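Local coordinates for protein gamma-glutamyl phosphate reductase (Thermotoga maritima, PDB 1O20) that probably catalyses the NADPH-dependent reduction of L-glutamyl 5-phosphate to the semialdehyde of L-glutamate, the second step on the path from glutamate to proline, at residues E25-L30 with I126-I131; A176-E179 with P183-S186; V255-K260 with R292-E297; E297-E302 with T321-L326. All coordinates share one frame; numbering follows the deposited sequence.

Contact 1: E25-L30 with I126-I131; sequences EAWDVL and IGPIGI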
loop_
_atom_site.group_PDB
_atom_site.type_symbol
_atom_site.label_atom_id
_atom_site.label_comp_id
_atom_site.label_asym_id
_atom_site.label_seq_id
_atom_site.Cartn_x
_atom_site.Cartn_y
_atom_site.Cartn_z
ATOM N N GLU A 25 17.664 9.827 16.921
ATOM C CA GLU A 25 18.660 10.904 16.987
ATOM C C GLU A 25 18.928 11.431 15.600
ATOM O O GLU A 25 19.055 12.626 15.420
ATOM C CB GLU A 25 20.000 10.429 17.596
ATOM C CG GLU A 25 20.028 10.317 19.100
ATOM C CD GLU A 25 21.184 9.430 19.625
ATOM O OE1 GLU A 25 22.053 8.989 18.810
ATOM O OE2 GLU A 25 21.199 9.147 20.862
ATOM N N ALA A 26 19.059 10.554 14.616
ATOM C CA ALA A 26 19.360 10.977 13.240
ATOM C C ALA A 26 18.249 11.827 12.654
ATOM O O ALA A 26 18.489 12.740 11.861
ATOM C CB ALA A 26 19.607 9.759 12.341
ATOM N N TRP A 27 17.016 11.520 13.061
ATOM C CA TRP A 27 15.851 12.264 12.622
ATOM C C TRP A 27 15.979 13.764 12.921
ATOM O O TRP A 27 15.515 14.588 12.144
ATOM C CB TRP A 27 14.558 11.721 13.269
ATOM C CG TRP A 27 13.359 12.376 12.687
ATOM C CD1 TRP A 27 13.029 12.438 11.365
ATOM C CD2 TRP A 27 12.384 13.134 13.373
ATOM N NE1 TRP A 27 11.900 13.204 11.194
ATOM C CE2 TRP A 27 11.477 13.633 12.413
ATOM C CE3 TRP A 27 12.188 13.487 14.713
ATOM C CZ2 TRP A 27 10.379 14.448 12.754
ATOM C CZ3 TRP A 27 11.076 14.278 15.040
ATOM C CH2 TRP A 27 10.192 14.719 14.063
ATOM N N ASP A 28 16.591 14.106 14.049
ATOM C CA ASP A 28 16.793 15.510 14.400
ATOM C C ASP A 28 17.517 16.283 13.300
ATOM O O ASP A 28 17.223 17.456 13.060
ATOM C CB ASP A 28 17.522 15.643 15.741
ATOM C CG ASP A 28 17.364 17.038 16.350
ATOM O OD1 ASP A 28 16.386 17.731 15.990
ATOM O OD2 ASP A 28 18.180 17.544 17.155
ATOM N N VAL A 29 18.455 15.620 12.621
ATOM C CA VAL A 29 19.147 16.182 11.464
ATOM C C VAL A 29 18.328 16.077 10.179
ATOM O O VAL A 29 18.120 17.070 9.484
ATOM C CB VAL A 29 20.506 15.488 11.277
ATOM C CG1 VAL A 29 21.213 15.975 10.026
ATOM C CG2 VAL A 29 21.421 15.689 12.555
ATOM N N LEU A 30 17.825 14.888 9.862
ATOM C CA LEU A 30 17.145 14.683 8.584
ATOM C C LEU A 30 15.895 15.581 8.427
ATOM O O LEU A 30 15.665 16.106 7.354
ATOM C CB LEU A 30 16.740 13.217 8.404
ATOM C CG LEU A 30 15.912 12.835 7.189
ATOM C CD1 LEU A 30 16.599 13.240 5.865
ATOM C CD2 LEU A 30 15.643 11.361 7.226
ATOM N N ILE A 126 6.594 13.185 9.739
ATOM C CA ILE A 126 5.966 12.437 10.838
ATOM C C ILE A 126 6.926 11.966 11.931
ATOM O O ILE A 126 6.558 11.968 13.120
ATOM C CB ILE A 126 5.012 11.337 10.325
ATOM C CG1 ILE A 126 4.261 10.721 11.491
ATOM C CG2 ILE A 126 5.749 10.229 9.579
ATOM C CD1 ILE A 126 3.051 9.913 11.021
ATOM N N GLY A 127 8.176 11.666 11.570
ATOM C CA GLY A 127 9.114 11.045 12.485
ATOM C C GLY A 127 9.652 9.703 12.022
ATOM O O GLY A 127 9.369 9.263 10.954
ATOM N N PRO A 128 10.438 9.034 12.842
ATOM C CA PRO A 128 11.026 7.748 12.445
ATOM C C PRO A 128 9.940 6.749 12.182
ATOM O O PRO A 128 8.969 6.679 12.959
ATOM C CB PRO A 128 11.888 7.364 13.654
ATOM C CG PRO A 128 12.106 8.647 14.335
ATOM C CD PRO A 128 10.812 9.386 14.206
ATOM N N ILE A 129 10.078 6.034 11.073
ATOM C CA ILE A 129 9.152 5.013 10.660
ATOM C C ILE A 129 9.764 3.637 10.812
ATOM O O ILE A 129 10.859 3.403 10.329
ATOM C CB ILE A 129 8.778 5.225 9.174
ATOM C CG1 ILE A 129 8.160 6.616 8.972
ATOM C CG2 ILE A 129 7.817 4.186 8.741
ATOM C CD1 ILE A 129 7.979 6.985 7.532
ATOM N N GLY A 130 9.045 2.746 11.492
ATOM C CA GLY A 130 9.340 1.326 11.479
ATOM C C GLY A 130 8.632 0.575 10.356
ATOM O O GLY A 130 7.403 0.602 10.249
ATOM N N ILE A 131 9.403 -0.118 9.529
ATOM C CA ILE A 131 8.836 -0.966 8.493
ATOM C C ILE A 131 9.079 -2.435 8.870
ATOM O O ILE A 131 10.218 -2.871 9.033
ATOM C CB ILE A 131 9.449 -0.654 7.103
ATOM C CG1 ILE A 131 9.324 0.833 6.774
ATOM C CG2 ILE A 131 8.771 -1.463 6.050
ATOM C CD1 ILE A 131 7.893 1.290 6.409
#
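The indole of Trp27 receives the backbone of Gly127 and the ring of Pro128 over one and the same face. Gly127 CA comes closest, 3.5 Å from Trp27 CE2, and makes a CH-pi contact with the six-membered ring, its centroid 3.8 Å away and the approach 26° off the normal. Pro128 CD lies over the same face, likewise toward the rim, 4.1 Å from Trp27 CD2. Trp27 NE1 makes a weak hydrogen bond with Gly151 O, which should help to fix how the indole is turned. The side chains of Trp27 and Pro128 cross at nearly a right angle, and Pro128 CG also reaches Trp27 CB at 4.1 Å. The indole gets there because CG is swung trans to the backbone N (chi1 -173°), which carries the ring out from the helix toward the Gly127-Pro128 loop. Gly127 has a positive phi of 121°, and a beta carbon placed on it would run into the carbonyl oxygen of Ile126 and into Pro128 CD. Having no side chain, Gly127 presents its CA to the indole. No hydrogen bond links the two segments; Gly127 N turns instead to Asn152 OD1. Pro128 touches Val23 and Arg24 one turn back on helix 15-30, so the C-terminal part of this helix is laid against the loop that leads into strand 129-132. That strand is an inner member of the four-stranded parallel sheet, between 154-157 and 210-213, with helix 138-149 packed nearby against Leu30 and Ile131.

Contact 2: A176-E179 with P183-S186; sequences ALKE and PESS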
loop_
_atom_site.group_PDB
_atom_site.type_symbol
_atom_site.label_atom_id
_atom_site.label_comp_id
_atom_site.label_asym_id
_atom_site.label_seq_id
_atom_site.Cartn_x
_atom_site.Cartn_y
_atom_site.Cartn_z
ATOM N N ALA A 176 26.082 5.306 0.727
ATOM C CA ALA A 176 25.663 6.523 0.050
ATOM C C ALA A 176 25.455 7.646 1.048
ATOM O O ALA A 176 25.874 8.759 0.793
ATOM C CB ALA A 176 24.423 6.304 -0.743
ATOM N N LEU A 177 24.788 7.365 2.155
ATOM C CA LEU A 177 24.429 8.391 3.136
ATOM C C LEU A 177 25.679 9.037 3.707
ATOM O O LEU A 177 25.710 10.240 3.976
ATOM C CB LEU A 177 23.603 7.785 4.302
ATOM C CG LEU A 177 22.175 7.327 3.976
ATOM C CD1 LEU A 177 21.445 6.923 5.223
ATOM C CD2 LEU A 177 21.436 8.399 3.277
ATOM N N LYS A 178 26.695 8.214 3.909
ATOM C CA LYS A 178 27.985 8.650 4.435
ATOM C C LYS A 178 28.649 9.733 3.553
ATOM O O LYS A 178 29.498 10.441 4.026
ATOM C CB LYS A 178 28.955 7.463 4.534
ATOM C CG LYS A 178 29.215 6.943 5.944
ATOM C CD LYS A 178 30.727 6.829 6.240
ATOM C CE LYS A 178 31.372 5.573 5.653
ATOM N NZ LYS A 178 32.501 5.057 6.549
ATOM N N GLU A 179 28.276 9.839 2.287
ATOM C CA GLU A 179 28.834 10.858 1.408
ATOM C C GLU A 179 27.996 12.121 1.383
ATOM O O GLU A 179 28.218 12.979 0.540
ATOM C CB GLU A 179 28.958 10.294 -0.005
ATOM C CG GLU A 179 30.073 9.250 -0.148
ATOM C CD GLU A 179 30.097 8.559 -1.489
ATOM O OE1 GLU A 179 29.363 8.993 -2.416
ATOM O OE2 GLU A 179 30.859 7.568 -1.622
ATOM N N PRO A 183 22.709 11.674 8.127
ATOM C CA PRO A 183 23.419 10.670 8.910
ATOM C C PRO A 183 23.117 9.272 8.399
ATOM O O PRO A 183 22.021 8.937 7.959
ATOM C CB PRO A 183 22.880 10.867 10.321
ATOM C CG PRO A 183 22.350 12.245 10.316
ATOM C CD PRO A 183 21.769 12.432 8.970
ATOM N N GLU A 184 24.144 8.466 8.483
ATOM C CA GLU A 184 24.128 7.082 8.070
ATOM C C GLU A 184 23.074 6.328 8.894
ATOM O O GLU A 184 22.399 5.447 8.399
ATOM C CB GLU A 184 25.523 6.536 8.380
ATOM C CG GLU A 184 25.843 5.267 7.739
ATOM C CD GLU A 184 27.228 4.806 8.095
ATOM O OE1 GLU A 184 27.836 5.363 9.045
ATOM O OE2 GLU A 184 27.672 3.875 7.425
ATOM N N SER A 185 22.920 6.746 10.139
ATOM C CA SER A 185 21.963 6.145 11.073
ATOM C C SER A 185 20.505 6.587 10.824
ATOM O O SER A 185 19.588 6.228 11.570
ATOM C CB SER A 185 22.382 6.425 12.531
ATOM O OG SER A 185 22.668 7.805 12.694
ATOM N N SER A 186 20.283 7.348 9.766
ATOM C CA SER A 186 18.940 7.566 9.234
ATOM C C SER A 186 18.282 6.265 8.748
ATOM O O SER A 186 17.080 6.185 8.646
ATOM C CB SER A 186 19.017 8.534 8.058
ATOM O OG SER A 186 19.422 9.815 8.491
#
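The turn that carries the chain from helix 163-177 into edge strand 187-189 folds back on itself, with Leu177 meeting the short 3-10 turn 184-186. Leu177 points at this turn, and its CD1 methyl does most of the touching: it lies 3.4 Å from Pro183 O and 3.6 Å from Glu184 O, and 4.1 Å from Ser186 CB. One of these two oxygens, Pro183 O, is also a hydrogen-bond acceptor within the turn. It is held twice by one residue, taking Ser186 OG at 2.8 Å and Ser186 N at 3.0 Å. The hydroxyl can close this grip because Ser186 OG sits beside its own backbone N (chi1 -66°). Further out, Lys178 and Glu184 run side by side in the same direction. Lys178 CG is 3.6 Å from Glu184 CD and nearly as close to both carboxylate oxygens, so here an aliphatic stem lies along the acid. Lys178 NZ and Glu184 OE2 stay 5.0 Å apart, too far for a salt bridge, although the opposite charges may still attract; Arg174 makes a long, weak ion pair with Glu184. Leu177 also touches Leu148 and Ala41 of two other helices. Strand 154-157, helix 163-177 and strand 187-189 form a beta-alpha-beta crossover between neighbouring parallel strands, a unit characteristic of Rossmann-like folds, and this contact closes its return turn.

Contact 3: V255-K260 with R292-E297; sequences VIINAK and RKHGVE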
loop_
_atom_site.group_PDB
_atom_site.type_symbol
_atom_site.label_atom_id
_atom_site.label_comp_id
_atom_site.label_asym_id
_atom_site.label_seq_id
_atom_site.Cartn_x
_atom_site.Cartn_y
_atom_site.Cartn_z
ATOM N N VAL A 255 -14.075 -4.382 -18.219
ATOM C CA VAL A 255 -13.786 -3.795 -16.903
ATOM C C VAL A 255 -13.708 -4.901 -15.844
ATOM O O VAL A 255 -12.795 -4.940 -15.019
ATOM C CB VAL A 255 -14.846 -2.757 -16.504
ATOM C CG1 VAL A 255 -14.648 -2.311 -15.093
ATOM C CG2 VAL A 255 -14.848 -1.561 -17.451
ATOM N N ILE A 256 -14.679 -5.813 -15.887
ATOM C CA ILE A 256 -14.761 -6.898 -14.941
ATOM C C ILE A 256 -13.575 -7.838 -15.118
ATOM O O ILE A 256 -12.945 -8.206 -14.144
ATOM C CB ILE A 256 -16.088 -7.649 -15.081
ATOM C CG1 ILE A 256 -17.270 -6.771 -14.666
ATOM C CG2 ILE A 256 -16.079 -8.855 -14.197
ATOM C CD1 ILE A 256 -18.569 -7.237 -15.198
ATOM N N ILE A 257 -13.261 -8.181 -16.363
ATOM C CA ILE A 257 -12.109 -9.029 -16.676
ATOM C C ILE A 257 -10.790 -8.413 -16.201
ATOM O O ILE A 257 -9.951 -9.081 -15.592
ATOM C CB ILE A 257 -12.089 -9.321 -18.185
ATOM C CG1 ILE A 257 -13.332 -10.121 -18.549
ATOM C CG2 ILE A 257 -10.850 -10.135 -18.598
ATOM C CD1 ILE A 257 -13.383 -11.459 -17.905
ATOM N N ASN A 258 -10.639 -7.123 -16.454
ATOM C CA ASN A 258 -9.458 -6.388 -16.049
ATOM C C ASN A 258 -9.328 -6.464 -14.538
ATOM O O ASN A 258 -8.257 -6.780 -14.023
ATOM C CB ASN A 258 -9.550 -4.940 -16.545
ATOM C CG ASN A 258 -8.364 -4.103 -16.137
ATOM O OD1 ASN A 258 -8.481 -3.181 -15.307
ATOM N ND2 ASN A 258 -7.210 -4.426 -16.687
ATOM N N ALA A 259 -10.442 -6.212 -13.843
ATOM C CA ALA A 259 -10.426 -6.119 -12.398
ATOM C C ALA A 259 -10.080 -7.460 -11.733
ATOM O O ALA A 259 -9.438 -7.477 -10.696
ATOM C CB ALA A 259 -11.766 -5.589 -11.868
ATOM N N LYS A 260 -10.522 -8.547 -12.358
ATOM C CA LYS A 260 -10.348 -9.893 -11.849
ATOM C C LYS A 260 -9.044 -10.548 -12.285
ATOM O O LYS A 260 -8.360 -11.162 -11.459
ATOM C CB LYS A 260 -11.534 -10.762 -12.230
ATOM C CG LYS A 260 -11.490 -12.239 -11.733
ATOM C CD LYS A 260 -11.729 -12.437 -10.217
ATOM C CE LYS A 260 -10.436 -12.416 -9.396
ATOM N NZ LYS A 260 -10.722 -12.565 -7.923
ATOM N N ARG A 292 -14.578 -17.628 -17.442
ATOM C CA ARG A 292 -14.041 -18.989 -17.666
ATOM C C ARG A 292 -12.984 -19.038 -18.757
ATOM O O ARG A 292 -12.042 -19.778 -18.629
ATOM C CB ARG A 292 -15.158 -19.990 -17.942
ATOM C CG ARG A 292 -15.953 -20.301 -16.664
ATOM C CD ARG A 292 -17.244 -21.024 -16.878
ATOM N NE ARG A 292 -17.892 -21.407 -15.616
ATOM C CZ ARG A 292 -19.120 -21.891 -15.542
ATOM N NH1 ARG A 292 -19.810 -22.056 -16.659
ATOM N NH2 ARG A 292 -19.666 -22.232 -14.369
ATOM N N LYS A 293 -13.068 -18.169 -19.764
ATOM C CA LYS A 293 -12.035 -18.142 -20.806
ATOM C C LYS A 293 -10.692 -17.737 -20.203
ATOM O O LYS A 293 -9.632 -18.050 -20.740
ATOM C CB LYS A 293 -12.394 -17.142 -21.916
ATOM C CG LYS A 293 -13.433 -17.580 -22.919
ATOM C CD LYS A 293 -13.561 -16.614 -24.165
ATOM C CE LYS A 293 -12.212 -15.910 -24.605
ATOM N NZ LYS A 293 -12.417 -14.711 -25.527
ATOM N N HIS A 294 -10.740 -16.983 -19.104
ATOM C CA HIS A 294 -9.540 -16.501 -18.423
ATOM C C HIS A 294 -9.136 -17.359 -17.213
ATOM O O HIS A 294 -8.335 -16.935 -16.374
ATOM C CB HIS A 294 -9.747 -15.058 -17.992
ATOM C CG HIS A 294 -9.754 -14.100 -19.129
ATOM N ND1 HIS A 294 -10.911 -13.743 -19.797
ATOM C CD2 HIS A 294 -8.735 -13.459 -19.757
ATOM C CE1 HIS A 294 -10.608 -12.904 -20.772
ATOM N NE2 HIS A 294 -9.296 -12.701 -20.755
ATOM N N GLY A 295 -9.682 -18.567 -17.156
ATOM C CA GLY A 295 -9.376 -19.517 -16.111
ATOM C C GLY A 295 -10.019 -19.226 -14.755
ATOM O O GLY A 295 -9.548 -19.738 -13.759
ATOM N N VAL A 296 -11.103 -18.469 -14.720
ATOM C CA VAL A 296 -11.716 -18.090 -13.445
ATOM C C VAL A 296 -12.760 -19.126 -13.017
ATOM O O VAL A 296 -13.638 -19.522 -13.797
ATOM C CB VAL A 296 -12.294 -16.675 -13.473
ATOM C CG1 VAL A 296 -13.015 -16.370 -12.192
ATOM C CG2 VAL A 296 -11.176 -15.650 -13.677
ATOM N N GLU A 297 -12.599 -19.594 -11.776
ATOM C CA GLU A 297 -13.590 -20.427 -11.094
ATOM C C GLU A 297 -14.735 -19.539 -10.556
ATOM O O GLU A 297 -14.524 -18.683 -9.696
ATOM C CB GLU A 297 -12.965 -21.226 -9.932
ATOM C CG GLU A 297 -14.011 -22.037 -9.171
ATOM C CD GLU A 297 -13.467 -22.784 -7.972
ATOM O OE1 GLU A 297 -12.344 -23.319 -8.047
ATOM O OE2 GLU A 297 -14.201 -22.868 -6.970
#
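Ile257 and His294 are brought together by their first torsions. In Ile257 the CG2 methyl stands trans to the backbone N, and in His294 the ring carbon CG stands opposite the carbonyl carbon (chi1 -71°), which spreads the imidazole over that methyl. Ile257 CG2 sits above one face of the ring, 3.7 Å from its centroid and 17° off the normal, a CH-pi contact in which His294 CE1 is the nearest atom at 3.5 Å. Ile257 CD1 comes from the same side, past the ND1 corner, 3.9 Å from His294 ND1. A hydrogen bond to its own helix, between His294 ND1 and Glu290 O one turn back, helps to hold the ring from turning. Replacing the histidine by an alanine is likely to leave a gap over Ile257 CG2 and Glu290 O without this side-chain partner. Helix 249-261 and helix 277-293 are the connections that link strands 239-243, 270-276 and 297-300 of the seven-stranded parallel sheet, and they lie side by side on it. The second helix ends in a Schellman motif, with Gly295 at positive phi, Gly295 N bonded to Arg292 O and Val296 N to Leu291 O. That turn redirects the chain and places Val296 against Lys260, where Val296 CG2 and Lys260 CG are 3.9 Å apart. The lysine chain is kinked beyond CG, which carries its amino group on toward the sheet. There, Lys260 NZ forms a salt bridge with Glu271 and hydrogen bonds to the backbone oxygens of Ala270, Asp325 and Ile327.

Contact 4: E297-E302 with T321-L326; sequences EVRGCE and TEYLDL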
loop_
_atom_site.group_PDB
_atom_site.type_symbol
_atom_site.label_atom_id
_atom_site.label_comp_id
_atom_site.label_asym_id
_atom_site.label_seq_id
_atom_site.Cartn_x
_atom_site.Cartn_y
_atom_site.Cartn_z
ATOM N N GLU A 297 -12.599 -19.594 -11.776
ATOM C CA GLU A 297 -13.590 -20.427 -11.094
ATOM C C GLU A 297 -14.735 -19.539 -10.556
ATOM O O GLU A 297 -14.524 -18.683 -9.696
ATOM C CB GLU A 297 -12.965 -21.226 -9.932
ATOM C CG GLU A 297 -14.011 -22.037 -9.171
ATOM C CD GLU A 297 -13.467 -22.784 -7.972
ATOM O OE1 GLU A 297 -12.344 -23.319 -8.047
ATOM O OE2 GLU A 297 -14.201 -22.868 -6.970
ATOM N N VAL A 298 -15.937 -19.767 -11.049
ATOM C CA VAL A 298 -17.073 -18.908 -10.763
ATOM C C VAL A 298 -17.969 -19.575 -9.760
ATOM O O VAL A 298 -18.371 -20.721 -9.941
ATOM C CB VAL A 298 -17.844 -18.623 -12.006
ATOM C CG1 VAL A 298 -19.089 -17.845 -11.691
ATOM C CG2 VAL A 298 -16.923 -17.853 -13.011
ATOM N N ARG A 299 -18.230 -18.887 -8.660
ATOM C CA ARG A 299 -19.159 -19.360 -7.671
ATOM C C ARG A 299 -20.342 -18.420 -7.720
ATOM O O ARG A 299 -20.202 -17.273 -8.149
ATOM C CB ARG A 299 -18.535 -19.332 -6.283
ATOM C CG ARG A 299 -17.179 -19.999 -6.262
ATOM C CD ARG A 299 -16.575 -20.217 -4.875
ATOM N NE ARG A 299 -15.344 -20.999 -5.030
ATOM C CZ ARG A 299 -14.469 -21.198 -4.074
ATOM N NH1 ARG A 299 -14.655 -20.636 -2.886
ATOM N NH2 ARG A 299 -13.383 -21.912 -4.316
ATOM N N GLY A 300 -21.512 -18.896 -7.304
ATOM C CA GLY A 300 -22.707 -18.083 -7.433
ATOM C C GLY A 300 -23.807 -18.428 -6.442
ATOM O O GLY A 300 -23.932 -19.577 -5.978
ATOM N N CYS A 301 -24.631 -17.422 -6.188
ATOM C CA CYS A 301 -25.813 -17.538 -5.354
ATOM C C CYS A 301 -26.833 -18.402 -6.056
ATOM O O CYS A 301 -26.658 -18.814 -7.242
ATOM C CB CYS A 301 -26.385 -16.128 -5.063
ATOM S SG CYS A 301 -27.288 -15.352 -6.457
ATOM N N GLU A 302 -27.912 -18.695 -5.341
ATOM C CA GLU A 302 -28.938 -19.596 -5.893
ATOM C C GLU A 302 -29.573 -18.973 -7.140
ATOM O O GLU A 302 -29.884 -19.684 -8.086
ATOM C CB GLU A 302 -30.014 -19.978 -4.833
ATOM N N THR A 321 -14.792 -13.562 1.882
ATOM C CA THR A 321 -13.466 -14.072 1.574
ATOM C C THR A 321 -12.824 -13.368 0.390
ATOM O O THR A 321 -13.425 -13.301 -0.678
ATOM C CB THR A 321 -13.573 -15.563 1.262
ATOM O OG1 THR A 321 -14.056 -16.242 2.411
ATOM C CG2 THR A 321 -12.179 -16.186 1.000
ATOM N N GLU A 322 -11.612 -12.839 0.592
ATOM C CA GLU A 322 -10.754 -12.380 -0.504
ATOM C C GLU A 322 -9.970 -13.580 -1.023
ATOM O O GLU A 322 -9.178 -14.164 -0.306
ATOM C CB GLU A 322 -9.787 -11.291 -0.023
ATOM C CG GLU A 322 -8.909 -10.734 -1.137
ATOM C CD GLU A 322 -7.837 -9.782 -0.641
ATOM O OE1 GLU A 322 -7.148 -10.141 0.316
ATOM O OE2 GLU A 322 -7.660 -8.684 -1.226
ATOM N N TYR A 323 -10.216 -13.963 -2.266
ATOM C CA TYR A 323 -9.598 -15.155 -2.828
ATOM C C TYR A 323 -8.116 -14.952 -3.203
ATOM O O TYR A 323 -7.342 -15.877 -3.061
ATOM C CB TYR A 323 -10.387 -15.633 -4.055
ATOM C CG TYR A 323 -11.855 -15.921 -3.796
ATOM C CD1 TYR A 323 -12.245 -16.937 -2.938
ATOM C CD2 TYR A 323 -12.852 -15.177 -4.408
ATOM C CE1 TYR A 323 -13.574 -17.221 -2.735
ATOM C CE2 TYR A 323 -14.179 -15.458 -4.190
ATOM C CZ TYR A 323 -14.539 -16.471 -3.357
ATOM O OH TYR A 323 -15.881 -16.773 -3.129
ATOM N N LEU A 324 -7.737 -13.772 -3.698
ATOM C CA LEU A 324 -6.382 -13.532 -4.244
ATOM C C LEU A 324 -6.008 -14.658 -5.252
ATOM O O LEU A 324 -4.935 -15.249 -5.193
ATOM C CB LEU A 324 -5.350 -13.495 -3.120
ATOM C CG LEU A 324 -4.787 -12.144 -2.580
ATOM C CD1 LEU A 324 -5.616 -10.906 -2.923
ATOM C CD2 LEU A 324 -4.454 -12.246 -1.088
ATOM N N ASP A 325 -6.940 -14.967 -6.139
ATOM C CA ASP A 325 -6.792 -16.081 -7.084
ATOM C C ASP A 325 -7.868 -15.898 -8.130
ATOM O O ASP A 325 -8.746 -15.026 -7.986
ATOM C CB ASP A 325 -6.997 -17.389 -6.318
ATOM C CG ASP A 325 -6.356 -18.586 -6.980
ATOM O OD1 ASP A 325 -5.906 -18.514 -8.158
ATOM O OD2 ASP A 325 -6.305 -19.666 -6.369
ATOM N N LEU A 326 -7.802 -16.693 -9.185
ATOM C CA LEU A 326 -8.785 -16.656 -10.250
ATOM C C LEU A 326 -10.040 -17.380 -9.803
ATOM O O LEU A 326 -10.398 -18.450 -10.315
ATOM C CB LEU A 326 -8.197 -17.282 -11.513
ATOM C CG LEU A 326 -7.108 -16.414 -12.116
ATOM C CD1 LEU A 326 -6.207 -17.243 -13.059
ATOM C CD2 LEU A 326 -7.767 -15.245 -12.849
#
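Arg299 and Tyr323 meet where strand 297-300 faces the loop that leads into strand 327-333. From CB, which points toward that loop, the arginine chain starts opposite its carbonyl carbon (chi1 -50°) and runs extended as far as NE. Arg299 CD passes 3.9 Å from Tyr323 OH. The guanidinium then divides its partners. Arg299 NE and Arg299 NH2 both grip a single oxygen, Glu297 OE2, each at 2.9 Å, side-on and from the same side of the carboxylate plane, while OE2 itself lies close to the guanidinium plane. Arg299 NH1 lies 3.6 Å from Tyr323 CE1, the two flat groups being turned 73° apart, and forms a salt bridge with Asp318. Tyr323 OH bonds to the same Asp318 oxygen, OD1, so this acid ties the arginine and the tyrosine together. A leucine in place of Arg299 would probably leave Glu297 without its positive mate and Asp318 with only the tyrosine hydroxyl of the pair. The backbone adds Glu297 N to Leu326 O, 2.9 Å long and nearly straight at 164°, where the parallel pairing of strands 297-300 and 327-333 begins. Across the segments there is thus one backbone bond and the packing of guanidinium on tyrosine; Glu297 on the same strand and Asp318 outside probably balance the arginine's charge and fix how its guanidinium is oriented.

The four contacts form two touching pairs on opposite sides of the chain's centre. Contacts 1 and 2, centres about 13 Å apart, are both partly buried and belong to the four-stranded parallel sheet; Ala26 packs on Pro183, Ser185 and Ser186, so helix 15-30 takes part in contact 1 and also packs on contact 2. Contacts 3 and 4, centres about 11 Å apart, belong to the seven-stranded sheet, share Glu297 and meet through Val296 and Leu326. Contact 3 is buried, helix 249-261 against the turn ending helix 277-293, by methyls, a lysine stem and an imidazole face. Contact 4 is a surface one, with the only hydrogen bond across segments and an arginine met by acids of its own strand and beyond.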